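Local structure of cryptochrome DASH, chloroplastic/mitochondrial (Arabidopsis thaliana, 2J4D) at residues R276-L280 and Y457-Y463; D377-E382 and Y463-L468; L53-Y59 and S210-P214; D182-D186 and F197-V201. The protein binds FAD and a folate light antenna, repairs cyclobutane pyrimidine dimers in single-stranded DNA, binds DNA without sequence specificity and may also serve as a photoreceptor. One frame throughout, in Å; residues are numbered along the deposited sequence.

Contact 1 (R276-L280 and Y457-Y463); sequences RNGML and YDPEGEY
Met279 lies over one face of the Tyr463 ring, and this is the tight part of the contact. Its CB sits 3.9 Å from the ring centroid of Tyr463, a CH-pi approach, and its SD follows at 4.5 Å from the same centroid, 19° off the normal, a Met-aromatic contact. The chain then bends at chi3 (-77°), which turns CE back toward the other segment, 3.8 Å from Asp458 CB and close to Tyr457 CB. Tyr463 is fixed at both ends: its backbone N gives a nearly straight 2.7 Å bond to Asp458 OD1 at the start of helix 462-467, and its hydroxyl bonds Glu382. An alanine in place of Tyr463 would probably leave the Met279 thioether without its aromatic partner and Glu382 without that hydroxyl. Toward the outside the fit slackens. Exposed Leu280 lies obliquely against Tyr463, CB to CD1 4.1 Å, and its CD2 reaches Glu462 O at 4.0 Å. Asn277 rests its CB obliquely on Tyr457, whose ring also makes a cation-pi contact with Arg392. The loop thus depends on dispersion and sulfur-aromatic contact within, while two backbone carbonyls, Asn277 O and Tyr457 O, are bridged by a water that donates to both.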
# COMPACT_ATOMS: atom_id res chain seq x y z
N ARG A 276 -15.30 -5.80 -9.44
CA ARG A 276 -14.21 -4.87 -9.14
C ARG A 276 -14.41 -3.38 -9.43
O ARG A 276 -13.63 -2.56 -8.96
CB ARG A 276 -12.91 -5.34 -9.80
CG ARG A 276 -12.93 -5.38 -11.31
CD ARG A 276 -11.53 -5.70 -11.84
NE ARG A 276 -10.59 -4.63 -11.50
CZ ARG A 276 -10.56 -3.44 -12.10
NH1 ARG A 276 -11.42 -3.17 -13.07
NH2 ARG A 276 -9.70 -2.52 -11.70
N ASN A 277 -15.45 -3.02 -10.18
CA ASN A 277 -15.70 -1.61 -10.45
C ASN A 277 -16.75 -1.04 -9.52
O ASN A 277 -17.24 0.07 -9.74
CB ASN A 277 -16.13 -1.39 -11.90
CG ASN A 277 -14.95 -1.28 -12.84
OD1 ASN A 277 -14.77 -2.12 -13.72
ND2 ASN A 277 -14.14 -0.25 -12.65
N GLY A 278 -17.08 -1.79 -8.48
CA GLY A 278 -18.05 -1.32 -7.51
C GLY A 278 -17.41 -0.22 -6.67
O GLY A 278 -16.21 0.02 -6.79
N MET A 279 -18.19 0.44 -5.83
CA MET A 279 -17.65 1.51 -5.00
C MET A 279 -18.12 1.41 -3.56
O MET A 279 -17.50 1.98 -2.66
CB MET A 279 -18.05 2.88 -5.56
CG MET A 279 -17.57 3.16 -6.98
SD MET A 279 -17.88 4.87 -7.50
CE MET A 279 -19.64 4.76 -7.84
N LEU A 280 -19.20 0.67 -3.35
CA LEU A 280 -19.77 0.53 -2.03
C LEU A 280 -19.55 -0.84 -1.38
O LEU A 280 -19.87 -1.87 -1.97
CB LEU A 280 -21.27 0.82 -2.11
CG LEU A 280 -22.07 0.97 -0.81
CD1 LEU A 280 -21.56 2.17 -0.03
CD2 LEU A 280 -23.54 1.14 -1.16
N TYR A 457 -21.79 3.21 -13.00
CA TYR A 457 -21.32 2.61 -11.77
C TYR A 457 -22.11 2.86 -10.49
O TYR A 457 -21.83 2.24 -9.46
CB TYR A 457 -19.85 2.98 -11.58
CG TYR A 457 -19.03 2.56 -12.78
CD1 TYR A 457 -18.82 1.21 -13.06
CD2 TYR A 457 -18.51 3.50 -13.67
CE1 TYR A 457 -18.12 0.81 -14.19
CE2 TYR A 457 -17.82 3.11 -14.81
CZ TYR A 457 -17.63 1.76 -15.07
OH TYR A 457 -16.94 1.36 -16.19
N ASP A 458 -23.10 3.75 -10.55
CA ASP A 458 -23.94 4.03 -9.38
C ASP A 458 -25.32 4.46 -9.89
O ASP A 458 -25.84 5.51 -9.51
CB ASP A 458 -23.33 5.13 -8.52
CG ASP A 458 -24.05 5.30 -7.19
OD1 ASP A 458 -24.48 4.28 -6.61
OD2 ASP A 458 -24.17 6.45 -6.71
N PRO A 459 -25.93 3.63 -10.75
CA PRO A 459 -27.25 3.89 -11.35
C PRO A 459 -28.36 4.22 -10.36
O PRO A 459 -29.18 5.11 -10.62
CB PRO A 459 -27.53 2.61 -12.13
CG PRO A 459 -26.83 1.56 -11.33
CD PRO A 459 -25.51 2.24 -11.02
N GLU A 460 -28.40 3.53 -9.23
CA GLU A 460 -29.42 3.77 -8.21
C GLU A 460 -29.02 4.87 -7.23
O GLU A 460 -29.79 5.21 -6.32
CB GLU A 460 -29.71 2.47 -7.45
CG GLU A 460 -30.04 1.27 -8.32
CD GLU A 460 -31.16 1.56 -9.30
OE1 GLU A 460 -30.87 1.78 -10.49
OE2 GLU A 460 -32.33 1.57 -8.86
N GLY A 461 -27.82 5.41 -7.40
CA GLY A 461 -27.35 6.46 -6.50
C GLY A 461 -27.14 5.90 -5.11
O GLY A 461 -27.07 6.64 -4.13
N GLU A 462 -27.04 4.58 -5.03
CA GLU A 462 -26.84 3.90 -3.76
C GLU A 462 -25.55 4.37 -3.08
O GLU A 462 -25.51 4.58 -1.86
CB GLU A 462 -26.78 2.40 -3.99
CG GLU A 462 -27.32 1.56 -2.86
CD GLU A 462 -28.82 1.71 -2.71
OE1 GLU A 462 -29.54 1.46 -3.70
OE2 GLU A 462 -29.29 2.07 -1.61
N TYR A 463 -24.48 4.51 -3.87
CA TYR A 463 -23.19 4.93 -3.32
C TYR A 463 -23.19 6.37 -2.80
O TYR A 463 -22.83 6.61 -1.65
CB TYR A 463 -22.08 4.77 -4.36
CG TYR A 463 -20.73 5.30 -3.91
CD1 TYR A 463 -19.97 4.62 -2.96
CD2 TYR A 463 -20.25 6.52 -4.38
CE1 TYR A 463 -18.76 5.14 -2.50
CE2 TYR A 463 -19.04 7.05 -3.93
CZ TYR A 463 -18.30 6.35 -2.98
OH TYR A 463 -17.12 6.89 -2.52
O HOH W 1 -20.11 0.17 -9.55

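Contact 2 (D377-E382 and Y463-L468); sequences DANMKE and YVAFWL
Ala378 CB is the hub of the apolar centre, set among Tyr463, Val464, Trp467 and Leu468. It comes 3.5 Å from Tyr463 CE2 and 3.8 Å from Trp467 CB, and the small methyl lets helices 374-386 and 462-467 pack with their local axes 8.9 Å apart, crossing at 50°, within the helical FAD-binding domain. One turn on, Glu382 lays its aliphatic part over the Trp467 indole: Glu382 CA stands 3.8 Å from the centroid of the six-membered ring of Trp467, almost on its normal, and CG meets CZ2. Phe466 CE1 lies over the opposite face, toward its rim, and the Glu382 carboxylate runs nearly parallel to the indole plane. Lys381, bent at chi3 and chi4, brings its CD to 3.5 Å from Trp467 O, while its CE presses tightly on Leu468 CD2, 3.4 Å away.

The polar edge is at the Tyr463 hydroxyl, which donates to Glu382 OE1 over 2.6 Å. The acceptor lies in the plane of the phenol ring and is met nearly along its C-O axis. Glu382 reaches it because its chain is extended, with CG opposite the backbone N (chi1 -179°). Asn379, whose ND2 bonds Leu375 O, brings OD1 to 3.1 Å from Tyr463 OH. Burying a carboxylate here is probably made tolerable by the phenol, whose short bond would take up part of its charge while the indole face keeps its stem in place.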
# COMPACT_ATOMS: atom_id res chain seq x y z
N ASP A 377 -17.97 14.21 -4.52
CA ASP A 377 -18.01 14.44 -3.07
C ASP A 377 -18.08 13.18 -2.22
O ASP A 377 -17.41 13.09 -1.19
CB ASP A 377 -19.18 15.38 -2.71
CG ASP A 377 -19.04 16.75 -3.35
OD1 ASP A 377 -17.89 17.16 -3.63
OD2 ASP A 377 -20.07 17.43 -3.56
N ALA A 378 -18.90 12.22 -2.64
CA ALA A 378 -19.03 10.98 -1.89
C ALA A 378 -17.67 10.27 -1.83
O ALA A 378 -17.28 9.76 -0.78
CB ALA A 378 -20.07 10.07 -2.57
N ASN A 379 -16.97 10.24 -2.95
CA ASN A 379 -15.66 9.60 -2.98
C ASN A 379 -14.65 10.32 -2.09
O ASN A 379 -13.92 9.68 -1.34
CB ASN A 379 -15.15 9.51 -4.43
CG ASN A 379 -15.60 8.23 -5.12
OD1 ASN A 379 -15.10 7.14 -4.82
ND2 ASN A 379 -16.56 8.35 -6.04
N MET A 380 -14.63 11.65 -2.16
CA MET A 380 -13.68 12.40 -1.34
C MET A 380 -14.01 12.27 0.14
O MET A 380 -13.12 12.30 0.99
CB MET A 380 -13.66 13.87 -1.77
CG MET A 380 -13.24 14.09 -3.22
SD MET A 380 -11.70 13.23 -3.65
CE MET A 380 -10.52 14.12 -2.59
N LYS A 381 -15.29 12.13 0.46
CA LYS A 381 -15.68 11.98 1.85
C LYS A 381 -15.29 10.57 2.30
O LYS A 381 -14.83 10.38 3.43
CB LYS A 381 -17.20 12.19 2.01
CG LYS A 381 -17.65 12.33 3.47
CD LYS A 381 -19.13 12.68 3.58
CE LYS A 381 -19.46 14.04 2.93
NZ LYS A 381 -18.82 15.21 3.60
N GLU A 382 -15.45 9.58 1.42
CA GLU A 382 -15.07 8.21 1.77
C GLU A 382 -13.59 8.20 2.14
O GLU A 382 -13.17 7.62 3.14
CB GLU A 382 -15.30 7.25 0.60
CG GLU A 382 -14.93 5.80 0.95
CD GLU A 382 -15.11 4.82 -0.19
OE1 GLU A 382 -15.76 5.16 -1.19
OE2 GLU A 382 -14.61 3.68 -0.07
N TYR A 463 -24.48 4.51 -3.87
CA TYR A 463 -23.19 4.93 -3.32
C TYR A 463 -23.19 6.37 -2.80
O TYR A 463 -22.83 6.61 -1.65
CB TYR A 463 -22.08 4.77 -4.36
CG TYR A 463 -20.73 5.30 -3.91
CD1 TYR A 463 -19.97 4.62 -2.96
CD2 TYR A 463 -20.25 6.52 -4.38
CE1 TYR A 463 -18.76 5.14 -2.50
CE2 TYR A 463 -19.04 7.05 -3.93
CZ TYR A 463 -18.30 6.35 -2.98
OH TYR A 463 -17.12 6.89 -2.52
N VAL A 464 -23.59 7.32 -3.63
CA VAL A 464 -23.60 8.70 -3.18
C VAL A 464 -24.56 8.91 -2.01
O VAL A 464 -24.31 9.74 -1.13
CB VAL A 464 -23.93 9.69 -4.32
CG1 VAL A 464 -22.90 9.53 -5.42
CG2 VAL A 464 -25.33 9.44 -4.85
N ALA A 465 -25.64 8.14 -1.98
CA ALA A 465 -26.64 8.25 -0.91
C ALA A 465 -26.10 7.75 0.42
O ALA A 465 -26.44 8.28 1.49
CB ALA A 465 -27.90 7.45 -1.29
N PHE A 466 -25.26 6.72 0.38
CA PHE A 466 -24.69 6.19 1.60
C PHE A 466 -23.77 7.23 2.24
O PHE A 466 -23.80 7.43 3.46
CB PHE A 466 -23.89 4.90 1.30
CG PHE A 466 -23.13 4.38 2.48
CD1 PHE A 466 -21.80 4.76 2.70
CD2 PHE A 466 -23.74 3.55 3.41
CE1 PHE A 466 -21.11 4.32 3.82
CE2 PHE A 466 -23.06 3.10 4.55
CZ PHE A 466 -21.74 3.49 4.75
N TRP A 467 -22.97 7.90 1.42
CA TRP A 467 -22.02 8.89 1.93
C TRP A 467 -22.59 10.28 2.13
O TRP A 467 -22.11 11.03 2.99
CB TRP A 467 -20.80 8.97 1.01
CG TRP A 467 -19.89 7.79 1.19
CD1 TRP A 467 -19.71 6.74 0.34
CD2 TRP A 467 -19.12 7.49 2.36
NE1 TRP A 467 -18.89 5.80 0.91
CE2 TRP A 467 -18.51 6.23 2.15
CE3 TRP A 467 -18.89 8.16 3.57
CZ2 TRP A 467 -17.68 5.63 3.11
CZ3 TRP A 467 -18.07 7.56 4.53
CH2 TRP A 467 -17.48 6.31 4.29
N LEU A 468 -23.60 10.63 1.35
CA LEU A 468 -24.22 11.95 1.45
C LEU A 468 -25.68 11.70 1.82
O LEU A 468 -26.58 11.82 0.99
CB LEU A 468 -24.10 12.67 0.10
CG LEU A 468 -22.67 12.71 -0.46
CD1 LEU A 468 -22.65 13.29 -1.86
CD2 LEU A 468 -21.78 13.52 0.47

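Contact 3 (L53-Y59 and S210-P214)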
# COMPACT_ATOMS: atom_id res chain seq x y z
N LEU A 53 5.78 -13.92 7.26
CA LEU A 53 5.61 -14.78 6.09
C LEU A 53 6.28 -14.27 4.83
O LEU A 53 6.30 -13.07 4.56
CB LEU A 53 4.12 -14.98 5.77
CG LEU A 53 3.28 -16.04 6.47
CD1 LEU A 53 1.91 -16.08 5.83
CD2 LEU A 53 3.94 -17.41 6.36
N ASP A 54 6.82 -15.20 4.04
CA ASP A 54 7.43 -14.88 2.76
C ASP A 54 8.27 -13.61 2.81
O ASP A 54 8.14 -12.72 1.96
CB ASP A 54 6.32 -14.74 1.71
CG ASP A 54 6.85 -14.49 0.32
OD1 ASP A 54 7.89 -15.08 -0.04
OD2 ASP A 54 6.22 -13.73 -0.43
N ASN A 55 9.14 -13.53 3.81
CA ASN A 55 10.02 -12.38 3.99
C ASN A 55 11.46 -12.81 3.74
O ASN A 55 12.09 -13.42 4.61
CB ASN A 55 9.89 -11.84 5.42
CG ASN A 55 10.65 -10.54 5.62
OD1 ASN A 55 11.70 -10.33 5.04
ND2 ASN A 55 10.11 -9.67 6.47
N ASP A 56 11.98 -12.49 2.55
CA ASP A 56 13.35 -12.85 2.18
C ASP A 56 14.43 -12.17 3.02
O ASP A 56 15.50 -12.74 3.24
CB ASP A 56 13.63 -12.54 0.71
CG ASP A 56 12.99 -13.54 -0.22
OD1 ASP A 56 12.92 -14.73 0.15
OD2 ASP A 56 12.59 -13.15 -1.33
N ALA A 57 14.17 -10.94 3.45
CA ALA A 57 15.16 -10.24 4.27
C ALA A 57 15.31 -10.99 5.59
O ALA A 57 16.43 -11.23 6.06
CB ALA A 57 14.74 -8.79 4.51
N LEU A 58 14.18 -11.36 6.19
CA LEU A 58 14.17 -12.11 7.44
C LEU A 58 14.84 -13.46 7.23
O LEU A 58 15.65 -13.90 8.05
CB LEU A 58 12.72 -12.34 7.90
CG LEU A 58 12.51 -13.29 9.09
CD1 LEU A 58 13.23 -12.75 10.31
CD2 LEU A 58 11.02 -13.44 9.37
N TYR A 59 14.52 -14.13 6.13
CA TYR A 59 15.14 -15.43 5.88
C TYR A 59 16.66 -15.31 5.74
O TYR A 59 17.41 -16.11 6.32
CB TYR A 59 14.58 -16.08 4.61
CG TYR A 59 15.14 -17.47 4.42
CD1 TYR A 59 14.54 -18.57 5.03
CD2 TYR A 59 16.32 -17.68 3.70
CE1 TYR A 59 15.11 -19.84 4.95
CE2 TYR A 59 16.89 -18.94 3.62
CZ TYR A 59 16.28 -20.01 4.25
OH TYR A 59 16.87 -21.25 4.20
N SER A 210 6.63 -18.80 -2.60
CA SER A 210 6.89 -17.91 -1.48
C SER A 210 7.99 -18.54 -0.62
O SER A 210 8.12 -19.76 -0.57
CB SER A 210 5.61 -17.70 -0.66
OG SER A 210 5.21 -18.89 -0.01
N THR A 211 8.79 -17.70 0.02
CA THR A 211 9.87 -18.19 0.87
C THR A 211 9.32 -18.75 2.19
O THR A 211 8.53 -18.09 2.87
CB THR A 211 10.89 -17.06 1.15
OG1 THR A 211 11.50 -16.67 -0.09
CG2 THR A 211 11.97 -17.52 2.12
N ARG A 212 9.72 -19.97 2.53
CA ARG A 212 9.27 -20.62 3.75
C ARG A 212 10.12 -20.19 4.93
O ARG A 212 11.35 -20.20 4.86
CB ARG A 212 9.32 -22.15 3.62
CG ARG A 212 8.54 -22.68 2.44
CD ARG A 212 7.17 -22.04 2.36
NE ARG A 212 6.79 -21.79 0.97
CZ ARG A 212 5.81 -22.43 0.33
NH1 ARG A 212 5.09 -23.36 0.96
NH2 ARG A 212 5.56 -22.14 -0.94
N ILE A 213 9.46 -19.82 6.02
CA ILE A 213 10.13 -19.33 7.21
C ILE A 213 10.01 -20.33 8.36
O ILE A 213 8.93 -20.85 8.63
CB ILE A 213 9.49 -17.99 7.67
CG1 ILE A 213 9.51 -16.97 6.52
CG2 ILE A 213 10.20 -17.46 8.89
CD1 ILE A 213 10.91 -16.58 6.03
N PRO A 214 11.13 -20.61 9.05
CA PRO A 214 11.08 -21.56 10.17
C PRO A 214 10.25 -21.06 11.34
O PRO A 214 10.09 -19.85 11.54
CB PRO A 214 12.56 -21.74 10.54
CG PRO A 214 13.19 -20.45 10.11
CD PRO A 214 12.51 -20.16 8.79
O HOH W 2 6.24 -17.90 4.14
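Asp54 OD1 is gripped by two groups: Thr211 N donates to it across the contact over 2.8 Å at 161°, and Arg300 forms a salt bridge with it. Asp54 comes just ahead of the N-cap of helix 56-63, in the alpha/beta domain of the photolyase fold; there Asn55 caps the helix, its OD1 accepting from Leu58 N at 2.9 Å. The other oxygen of Asp54, OD2, bonds Ser298. With CG swung opposite the backbone N (chi1 -176°), the Asp54 carboxylate reaches across to Thr211, whose N-H comes in on the anti side, 33° out of the carboxylate plane. The backbones add to the pairing, because a water accepts from Asp54 N and donates to Thr211 O.

Thr211 OG1 also lies against Asp56 OD1, modelled too short for its geometry to be trusted; Asp56 OD2 meets Arg300 too, which gives that arginine two acid partners near the helix start. Past this polar patch, Ile213 packs CG2 on Leu58 CD2 at 4.1 Å and sets CD1 beside Tyr59. Tyr59 lies across Thr211 at about a right angle, and its CB stands 3.9 Å from Thr211 CG2 and 4.0 Å from Ile213 CD1.

Contact 4 (D182-D186 and F197-V201); sequences DLPFD and FRKSV
Phe185 pushes the end of its ring between Phe197 and Ser200 on helix 194-204. Its CZ comes 3.8 Å from Phe197 CD1, with that carbon near the plane of the Phe185 ring, at its edge; the two side chains cross at about a right angle. On the adjacent corner Phe185 CE2 touches Ser200 CB, also at 3.8 Å. The chi1 of 31° is unusual, off the staggered positions, and it carries the ring toward the helix although the CB bond leaves the backbone at an angle to it. The preceding residue packs on it: Pro184 CG stands 3.5 Å above one face of the Phe185 ring, toward the rim, and also meets Ser200 CB at 4.1 Å.

Leu183 makes the second half of the contact. Its side chain runs beside that of Val201, pointing the same way, so that Leu183 CD2 and Val201 CG1 are 3.7 Å apart, and CD2 also nears Phe197 CE1. Pro184 CD comes beside it, 4.2 Å from Val201 CG1. Ser200 turns its hydroxyl to its own helix, bonding Gln196 O, and offers mainly carbon to the loop.

An alanine in place of Phe185 would probably open a gap beside Phe197 and Ser200 and take away one of the surfaces that the Pro184 ring packs on. The 182-186 loop follows strand 168-172 of the parallel sheet and folds back on helix 194-204; Phe197 and Leu183 in turn pack against helix 317-339, Phe197 on Ile327 and Phe334, and Leu183 on Phe334.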
# COMPACT_ATOMS: atom_id res chain seq x y z
N ASP A 182 14.36 -11.66 -12.49
CA ASP A 182 13.81 -12.63 -13.44
C ASP A 182 13.17 -12.02 -14.68
O ASP A 182 12.77 -12.75 -15.58
CB ASP A 182 12.75 -13.52 -12.77
CG ASP A 182 13.29 -14.32 -11.59
OD1 ASP A 182 14.50 -14.60 -11.55
OD2 ASP A 182 12.48 -14.68 -10.71
N LEU A 183 13.05 -10.69 -14.71
CA LEU A 183 12.43 -10.00 -15.84
C LEU A 183 13.15 -10.21 -17.16
O LEU A 183 14.36 -10.45 -17.20
CB LEU A 183 12.36 -8.50 -15.56
CG LEU A 183 11.46 -8.07 -14.40
CD1 LEU A 183 11.55 -6.56 -14.23
CD2 LEU A 183 10.02 -8.47 -14.68
N PRO A 184 12.41 -10.13 -18.28
CA PRO A 184 13.01 -10.32 -19.61
C PRO A 184 13.65 -9.04 -20.13
O PRO A 184 13.88 -8.89 -21.33
CB PRO A 184 11.82 -10.75 -20.46
CG PRO A 184 10.68 -10.00 -19.84
CD PRO A 184 10.94 -10.13 -18.35
N PHE A 185 13.92 -8.10 -19.23
CA PHE A 185 14.56 -6.83 -19.58
C PHE A 185 15.02 -6.10 -18.32
O PHE A 185 14.48 -6.34 -17.24
CB PHE A 185 13.61 -5.93 -20.39
CG PHE A 185 12.14 -6.10 -20.05
CD1 PHE A 185 11.67 -5.92 -18.75
CD2 PHE A 185 11.23 -6.48 -21.04
CE1 PHE A 185 10.32 -6.11 -18.44
CE2 PHE A 185 9.88 -6.68 -20.74
CZ PHE A 185 9.42 -6.50 -19.44
N ASP A 186 16.04 -5.25 -18.44
CA ASP A 186 16.47 -4.48 -17.28
C ASP A 186 15.38 -3.42 -17.17
O ASP A 186 14.79 -3.05 -18.19
CB ASP A 186 17.81 -3.79 -17.53
CG ASP A 186 18.28 -2.99 -16.31
OD1 ASP A 186 18.77 -3.60 -15.35
OD2 ASP A 186 18.13 -1.74 -16.32
N PHE A 197 4.34 -4.96 -21.24
CA PHE A 197 5.05 -5.45 -20.06
C PHE A 197 4.38 -6.73 -19.59
O PHE A 197 5.03 -7.75 -19.36
CB PHE A 197 4.97 -4.41 -18.94
CG PHE A 197 5.34 -4.95 -17.59
CD1 PHE A 197 6.67 -5.18 -17.25
CD2 PHE A 197 4.35 -5.23 -16.64
CE1 PHE A 197 7.01 -5.68 -15.99
CE2 PHE A 197 4.68 -5.73 -15.38
CZ PHE A 197 6.01 -5.95 -15.05
N ARG A 198 3.06 -6.69 -19.48
CA ARG A 198 2.31 -7.86 -19.03
C ARG A 198 2.50 -9.07 -19.93
O ARG A 198 2.81 -10.17 -19.45
CB ARG A 198 0.82 -7.54 -18.91
CG ARG A 198 -0.02 -8.73 -18.46
CD ARG A 198 -1.49 -8.37 -18.40
NE ARG A 198 -2.03 -8.06 -19.72
CZ ARG A 198 -2.18 -8.95 -20.70
NH1 ARG A 198 -1.83 -10.22 -20.50
NH2 ARG A 198 -2.67 -8.57 -21.87
N LYS A 199 2.30 -8.88 -21.23
CA LYS A 199 2.45 -10.00 -22.15
C LYS A 199 3.84 -10.62 -22.04
O LYS A 199 3.98 -11.84 -22.11
CB LYS A 199 2.20 -9.55 -23.60
CG LYS A 199 0.77 -9.15 -23.89
CD LYS A 199 0.54 -8.99 -25.38
CE LYS A 199 -0.84 -8.41 -25.68
NZ LYS A 199 -1.96 -9.21 -25.10
N SER A 200 4.85 -9.78 -21.86
CA SER A 200 6.23 -10.26 -21.76
C SER A 200 6.52 -11.08 -20.51
O SER A 200 7.09 -12.16 -20.61
CB SER A 200 7.22 -9.10 -21.83
OG SER A 200 7.09 -8.41 -23.05
N VAL A 201 6.15 -10.57 -19.34
CA VAL A 201 6.43 -11.34 -18.13
C VAL A 201 5.61 -12.62 -18.09
O VAL A 201 6.11 -13.65 -17.66
CB VAL A 201 6.19 -10.51 -16.84
CG1 VAL A 201 7.14 -9.31 -16.82
CG2 VAL A 201 4.74 -10.05 -16.76

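Contacts 1 and 2 meet at Tyr463: both use helix 462-467, and their centres are 10 Å apart, so one phenol serves a loop on one side and a helix on the other. Contact 2 is the more buried, a helix pair with an internal carboxylate; contact 1 is partly exposed and includes a water. Contact 3, across the chain's centre with its own centre 39 to 40 Å from theirs, is also buried, but its polar side rests on aspartates that bind a backbone N-H and an arginine from outside the segments, beside a small apolar patch. Contact 4 falls within the chain span that contact 3 brackets, about 24 Å between centres, and is partly buried and apolar, mostly carbon on carbon.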